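PDB 3WA7: tannase, which probably hydrolyses the ester bonds of gallic acid esters such as tannins, acting as a serine esterase of the alpha/beta-hydrolase fold. Local coordinates for residues 204-208 with 426-430; 265-270 with 282-286; 339-343 with 417-421. All coordinates share one frame. Residues are numbered along the deposited sequence.

Contact 1 (204-208 with 426-430)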
# COMPACT_ATOMS: atom_id res chain seq x y z
N CYS A 204 -2.83 4.80 -0.31
CA CYS A 204 -3.12 4.61 1.11
C CYS A 204 -2.39 3.42 1.73
O CYS A 204 -3.01 2.53 2.30
CB CYS A 204 -4.64 4.49 1.34
SG CYS A 204 -5.51 3.16 0.45
N PRO A 205 -1.05 3.41 1.64
CA PRO A 205 -0.29 2.30 2.22
C PRO A 205 -0.49 2.16 3.72
O PRO A 205 -0.13 3.05 4.50
CB PRO A 205 1.15 2.64 1.84
CG PRO A 205 1.15 4.14 1.81
CD PRO A 205 -0.15 4.44 1.10
N ILE A 206 -1.08 1.04 4.12
CA ILE A 206 -1.32 0.78 5.54
C ILE A 206 -0.05 0.10 6.04
O ILE A 206 0.06 -1.13 6.04
CB ILE A 206 -2.54 -0.15 5.72
CG1 ILE A 206 -3.77 0.49 5.06
CG2 ILE A 206 -2.80 -0.38 7.20
CD1 ILE A 206 -4.21 1.80 5.71
N HIS A 207 0.91 0.92 6.45
CA HIS A 207 2.21 0.45 6.92
C HIS A 207 2.59 1.09 8.26
O HIS A 207 1.80 1.82 8.85
CB HIS A 207 3.28 0.78 5.88
CG HIS A 207 3.60 2.24 5.80
ND1 HIS A 207 2.72 3.18 5.31
CD2 HIS A 207 4.70 2.93 6.20
CE1 HIS A 207 3.25 4.38 5.42
NE2 HIS A 207 4.46 4.26 5.95
N ASN A 208 3.82 0.83 8.71
CA ASN A 208 4.31 1.37 9.99
C ASN A 208 3.28 0.96 11.05
O ASN A 208 2.91 1.74 11.93
CB ASN A 208 4.44 2.89 9.89
CG ASN A 208 5.26 3.48 11.02
OD1 ASN A 208 5.98 2.77 11.72
ND2 ASN A 208 5.16 4.80 11.20
N ILE A 426 0.60 8.90 9.04
CA ILE A 426 1.32 7.74 8.52
C ILE A 426 1.91 7.98 7.12
O ILE A 426 3.11 7.83 6.92
CB ILE A 426 0.41 6.49 8.54
CG1 ILE A 426 0.15 6.07 10.00
CG2 ILE A 426 1.05 5.35 7.76
CD1 ILE A 426 1.41 5.70 10.78
N PRO A 427 1.08 8.33 6.12
CA PRO A 427 1.68 8.56 4.80
C PRO A 427 2.57 9.81 4.78
O PRO A 427 3.54 9.88 4.02
CB PRO A 427 0.46 8.68 3.88
CG PRO A 427 -0.61 9.21 4.79
CD PRO A 427 -0.39 8.41 6.05
N ILE A 428 2.25 10.79 5.62
CA ILE A 428 3.06 12.00 5.67
C ILE A 428 4.47 11.70 6.18
O ILE A 428 5.45 12.23 5.66
CB ILE A 428 2.39 13.08 6.56
CG1 ILE A 428 1.10 13.57 5.88
CG2 ILE A 428 3.35 14.24 6.80
CD1 ILE A 428 0.24 14.47 6.75
N ILE A 429 4.57 10.83 7.19
CA ILE A 429 5.87 10.45 7.73
C ILE A 429 6.70 9.78 6.65
O ILE A 429 7.89 10.07 6.50
CB ILE A 429 5.72 9.49 8.93
CG1 ILE A 429 5.21 10.25 10.15
CG2 ILE A 429 7.06 8.82 9.24
CD1 ILE A 429 4.83 9.36 11.33
N LEU A 430 6.08 8.89 5.88
CA LEU A 430 6.78 8.20 4.81
C LEU A 430 7.27 9.19 3.76
O LEU A 430 8.43 9.16 3.34
CB LEU A 430 5.85 7.17 4.15
CG LEU A 430 6.37 6.46 2.89
CD1 LEU A 430 7.68 5.75 3.18
CD2 LEU A 430 5.32 5.48 2.40
O HOH W 1 4.58 6.01 8.38
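Residues 204-208 have no regular structure and pass beside the first turns of helix 425-436, with CA atoms 7.1 Å apart at Pro-205 and Pro-427 and 7.2 Å apart at Asn-208 and Ile-426. The loop bends in an inverse gamma turn centred on Ile-206, its His-207 N to Pro-205 O bond weak at 3.1 Å. The same carbonyl accepts a straighter bond from the ring, His-207 ND1 to Pro-205 O at 3.0 Å, which fixes the imidazole beside the helix. There the ring meets aliphatic groups one helical turn apart: His-207 CE1 lies 3.4 Å from Ile-426 CG2, and His-207 NE2 lies 3.7 Å from Leu-430 CB. In the alpha/beta-hydrolase sheet, strands 199-203 and 410-414 are parallel neighbours, so this contact joins the loop leaving one strand to the helix that follows the next. Cys-204 and Ile-206 point away from the helix: Cys-204 touches Asp-419 and His-451, and Ile-206 touches Ser-163, three residues arranged like a Ser-His-Asp triad. Pro-205 adds a loose apolar touch, its CG 4.4 Å from Leu-430 CD2. At the far end of the loop, Asn-208 ND2 packs 3.9 Å from Ile-426 CD1 and donates to water 1 at 3.1 Å; that water in turn donates to Ile-426 O at 2.8 Å, a bridge between side chain and helix backbone. The other end of the amide, Asn-208 OD1, is held by His-211 and Asn-395, while ND2 also bonds the hydroxyl of Tyr-268.

Contact 2 (265-270 with 282-286)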
# COMPACT_ATOMS: atom_id res chain seq x y z
N PHE A 265 2.60 9.25 21.00
CA PHE A 265 2.91 9.56 19.61
C PHE A 265 3.86 10.75 19.53
O PHE A 265 4.69 10.82 18.62
CB PHE A 265 1.64 9.88 18.80
CG PHE A 265 1.90 10.10 17.34
CD1 PHE A 265 2.36 9.06 16.53
CD2 PHE A 265 1.69 11.35 16.76
CE1 PHE A 265 2.62 9.25 15.18
CE2 PHE A 265 1.94 11.56 15.40
CZ PHE A 265 2.41 10.50 14.61
N SER A 266 3.74 11.70 20.46
CA SER A 266 4.63 12.86 20.43
C SER A 266 6.08 12.41 20.55
O SER A 266 6.96 12.89 19.84
CB SER A 266 4.30 13.84 21.56
OG SER A 266 3.03 14.43 21.37
N THR A 267 6.33 11.47 21.45
CA THR A 267 7.68 10.97 21.65
C THR A 267 8.17 10.23 20.41
O THR A 267 9.30 10.44 19.96
CB THR A 267 7.74 10.03 22.86
OG1 THR A 267 7.35 10.77 24.03
CG2 THR A 267 9.15 9.49 23.06
N TYR A 268 7.32 9.38 19.86
CA TYR A 268 7.67 8.64 18.66
C TYR A 268 7.96 9.60 17.50
O TYR A 268 9.00 9.51 16.85
CB TYR A 268 6.52 7.71 18.25
CG TYR A 268 6.71 7.13 16.87
CD1 TYR A 268 7.75 6.24 16.60
CD2 TYR A 268 5.89 7.51 15.81
CE1 TYR A 268 7.97 5.75 15.31
CE2 TYR A 268 6.10 7.03 14.52
CZ TYR A 268 7.14 6.15 14.28
OH TYR A 268 7.35 5.68 13.00
N LEU A 269 7.04 10.51 17.26
CA LEU A 269 7.20 11.48 16.18
C LEU A 269 8.48 12.29 16.34
O LEU A 269 9.28 12.41 15.41
CB LEU A 269 5.98 12.40 16.11
CG LEU A 269 5.81 13.39 14.95
CD1 LEU A 269 6.69 14.61 15.15
CD2 LEU A 269 6.11 12.69 13.63
N ASN A 270 8.70 12.84 17.53
CA ASN A 270 9.89 13.64 17.77
C ASN A 270 11.20 12.89 17.55
O ASN A 270 12.15 13.44 16.99
CB ASN A 270 9.87 14.23 19.18
CG ASN A 270 8.79 15.27 19.37
OD1 ASN A 270 8.21 15.76 18.40
ND2 ASN A 270 8.51 15.62 20.62
N LEU A 282 10.94 18.62 12.84
CA LEU A 282 9.50 18.71 13.06
C LEU A 282 9.16 18.01 14.37
O LEU A 282 9.68 16.92 14.65
CB LEU A 282 8.73 18.04 11.91
CG LEU A 282 8.89 18.71 10.54
CD1 LEU A 282 8.13 17.90 9.50
CD2 LEU A 282 8.37 20.14 10.60
N THR A 283 8.30 18.62 15.17
CA THR A 283 7.94 18.04 16.46
C THR A 283 6.49 18.23 16.87
O THR A 283 5.70 18.90 16.20
CB THR A 283 8.80 18.66 17.60
OG1 THR A 283 8.55 20.07 17.66
CG2 THR A 283 10.29 18.43 17.35
N LEU A 284 6.15 17.62 18.00
CA LEU A 284 4.83 17.72 18.60
C LEU A 284 5.06 17.89 20.09
O LEU A 284 6.00 17.31 20.64
CB LEU A 284 4.02 16.44 18.37
CG LEU A 284 3.48 16.18 16.97
CD1 LEU A 284 2.77 14.82 16.94
CD2 LEU A 284 2.52 17.29 16.56
N ASN A 285 4.24 18.70 20.74
CA ASN A 285 4.43 18.88 22.18
C ASN A 285 3.58 17.84 22.90
O ASN A 285 2.96 16.98 22.27
CB ASN A 285 4.04 20.29 22.63
CG ASN A 285 2.57 20.59 22.42
OD1 ASN A 285 1.74 19.69 22.33
ND2 ASN A 285 2.24 21.88 22.36
N GLU A 286 3.55 17.93 24.22
CA GLU A 286 2.79 16.99 25.03
C GLU A 286 1.30 16.94 24.70
O GLU A 286 0.65 15.93 24.96
CB GLU A 286 3.02 17.31 26.51
CG GLU A 286 2.17 16.50 27.48
CD GLU A 286 0.86 17.18 27.82
OE1 GLU A 286 0.08 16.60 28.61
OE2 GLU A 286 0.61 18.29 27.30
O HOH W 2 10.24 14.46 13.72
O HOH W 3 12.32 15.94 15.90
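Leu-284 loses the most surface to the contact, followed by Asn-270, which bonds its backbone, and Ser-266, which bonds the next residue. The chain doubles back after helix 252-271 and runs extended beside the last turns of that helix, the CA atoms of Ser-266 and Leu-284 being 5.2 Å apart and those of Asn-270 and Thr-283 5.0 Å. Asn-270 reads the backbone of Leu-284 with both ends of its amide: Leu-284 N donates to Asn-270 OD1 at 2.8 Å, and Asn-270 ND2 donates to Leu-284 O at 3.0 Å. One side chain thus pairs with both backbone polar groups of Leu-284. The approach brings Asn-270 OD1 within 3.0 Å of Thr-283 CA. One turn earlier, Ser-266, in the conformer given, donates from OG to Asn-285 O at 2.7 Å, and its OG also lies 3.7 Å from Leu-284 CB. With its backbone held in this way, the Leu-284 side chain turns to the helix, where CD1 lies 3.6 Å from Phe-265 CD2 and 3.9 Å from Leu-269 CG. Leu-269 CD1 also rests 3.9 Å from Thr-283 CA. The apolar face continues into the surrounding helices: Leu-284 touches Trp-218 of helix 209-220 and Phe-292 of helix 291-309, Leu-269 also meets Phe-292, and Phe-265 reaches Ala-425 at the start of helix 425-436. The returning chain lies between the end of helix 252-271 and the start of helix 291-309.

Contact 3 (339-343 with 417-421). With GOL (glycerol), chain E.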
# COMPACT_ATOMS: atom_id res chain seq x y z
N LEU A 339 -15.27 14.58 9.64
CA LEU A 339 -14.90 13.42 8.83
C LEU A 339 -15.31 12.11 9.50
O LEU A 339 -15.72 11.16 8.84
CB LEU A 339 -13.39 13.43 8.59
CG LEU A 339 -12.82 12.30 7.75
CD1 LEU A 339 -13.49 12.27 6.37
CD2 LEU A 339 -11.32 12.49 7.61
N THR A 340 -15.18 12.10 10.83
CA THR A 340 -15.49 10.98 11.72
C THR A 340 -14.40 9.92 11.88
O THR A 340 -13.60 9.66 10.97
CB THR A 340 -16.81 10.23 11.35
OG1 THR A 340 -16.60 9.38 10.22
CG2 THR A 340 -17.93 11.23 11.04
N ARG A 341 -14.38 9.33 13.07
CA ARG A 341 -13.44 8.27 13.42
C ARG A 341 -14.01 6.97 12.87
O ARG A 341 -15.21 6.73 12.96
CB ARG A 341 -13.31 8.18 14.94
CG ARG A 341 -12.63 6.91 15.44
CD ARG A 341 -12.90 6.69 16.93
NE ARG A 341 -12.04 7.50 17.79
CZ ARG A 341 -10.81 7.16 18.15
NH1 ARG A 341 -10.27 6.03 17.72
NH2 ARG A 341 -10.11 7.96 18.95
N MSE A 342 -13.15 6.14 12.30
CA MSE A 342 -13.59 4.87 11.74
C MSE A 342 -13.35 3.70 12.69
O MSE A 342 -14.27 2.93 12.99
CB MSE A 342 -12.84 4.59 10.43
CG MSE A 342 -13.23 3.30 9.76
SE MSE A 342 -12.02 2.87 8.33
CE MSE A 342 -12.29 0.96 8.28
N LYS A 343 -12.12 3.57 13.16
CA LYS A 343 -11.73 2.48 14.05
C LYS A 343 -11.71 2.81 15.53
O LYS A 343 -11.53 3.96 15.92
CB LYS A 343 -10.36 1.96 13.62
CG LYS A 343 -10.32 1.48 12.17
CD LYS A 343 -8.91 1.11 11.74
CE LYS A 343 -8.90 0.56 10.32
NZ LYS A 343 -7.53 0.17 9.89
N ALA A 417 -8.03 12.36 1.30
CA ALA A 417 -8.32 13.27 2.41
C ALA A 417 -9.52 12.80 3.22
O ALA A 417 -9.78 13.31 4.30
CB ALA A 417 -8.54 14.68 1.89
N ALA A 418 -10.26 11.83 2.69
CA ALA A 418 -11.43 11.30 3.39
C ALA A 418 -11.19 9.85 3.83
O ALA A 418 -12.12 9.16 4.24
CB ALA A 418 -12.67 11.39 2.51
N ASP A 419 -9.94 9.41 3.74
CA ASP A 419 -9.55 8.06 4.11
C ASP A 419 -9.17 8.03 5.59
O ASP A 419 -8.17 8.62 5.99
CB ASP A 419 -8.36 7.62 3.25
CG ASP A 419 -7.94 6.19 3.51
OD1 ASP A 419 -8.11 5.70 4.64
OD2 ASP A 419 -7.40 5.55 2.57
N ARG A 420 -9.98 7.34 6.40
CA ARG A 420 -9.74 7.24 7.84
C ARG A 420 -9.26 5.86 8.29
O ARG A 420 -9.32 5.54 9.48
CB ARG A 420 -11.02 7.59 8.61
CG ARG A 420 -11.69 8.87 8.13
CD ARG A 420 -13.03 8.56 7.50
NE ARG A 420 -14.01 8.14 8.49
CZ ARG A 420 -14.62 6.96 8.50
NH1 ARG A 420 -14.35 6.05 7.57
NH2 ARG A 420 -15.51 6.68 9.45
N ASP A 421 -8.77 5.05 7.36
CA ASP A 421 -8.31 3.71 7.71
C ASP A 421 -7.02 3.76 8.53
O ASP A 421 -6.69 2.82 9.25
CB ASP A 421 -8.13 2.85 6.46
CG ASP A 421 -9.46 2.35 5.93
OD1 ASP A 421 -10.29 3.18 5.51
OD2 ASP A 421 -9.67 1.12 5.93
C1 GOL E . -7.35 -1.25 6.40
O1 GOL E . -8.27 -0.63 7.30
C2 GOL E . -6.56 -2.33 7.13
O2 GOL E . -6.03 -1.79 8.34
C3 GOL E . -5.40 -2.81 6.26
O3 GOL E . -5.03 -4.14 6.65
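A glycerol molecule, probably from the crystallisation liquor, joins the two loops: Lys-343 NZ donates to glycerol O1 at 2.8 Å and O2 at 2.9 Å, and glycerol O1 donates to Asp-421 OD2 at 2.6 Å. Lys-343 NZ also bonds the main-chain Asp-421 O directly at 2.9 Å. Glu-357 is a further partner of the glycerol. At the other end, Arg-420 holds the chain where helix 332-339 gives way to Thr-340 with positive phi: NE donates to Thr-340 O at 2.9 Å and NH2 to Thr-340 OG1 at 3.0 Å. One face of the same guanidinium lies against Met-342 CA, 3.5 Å from Arg-420 NH2; farther along, the selenium SE of the selenomethionine at Met-342 is 3.3 Å from Asp-421 OD1. The CA-to-CB bond of Asp-419 is directed away from 339-343; Asp-419 OD1 accepts from Asp-421 N in an Asx turn and OD2 bonds His-451, consistent with Asp-419 being the acid of a Ser-His-Asp triad, placed after strand 410-414 as in other alpha/beta-hydrolases.

Overall arrangement
Contact 1 is fully buried near the centre of the chain, about 16 Å from contact 2 and 14 Å from contact 3 between centres. Contacts 2 and 3 lie farther out and are partly buried; their nearest atoms stay about 12 Å apart, so it is contact 1 that touches both. Ile-429 packs on Phe-265 and Leu-269 of contact 2, while Cys-204 and Ile-206 meet Asp-419 and Asp-421 of contact 3. Segments 417-421 and 426-430 belong to one loop and the helix it leads into. The chemistry changes accordingly: aliphatic groups against a histidine and one water inside, side-chain to backbone hydrogen bonds beside an apolar patch in contact 2, charged side chains and glycerol in contact 3.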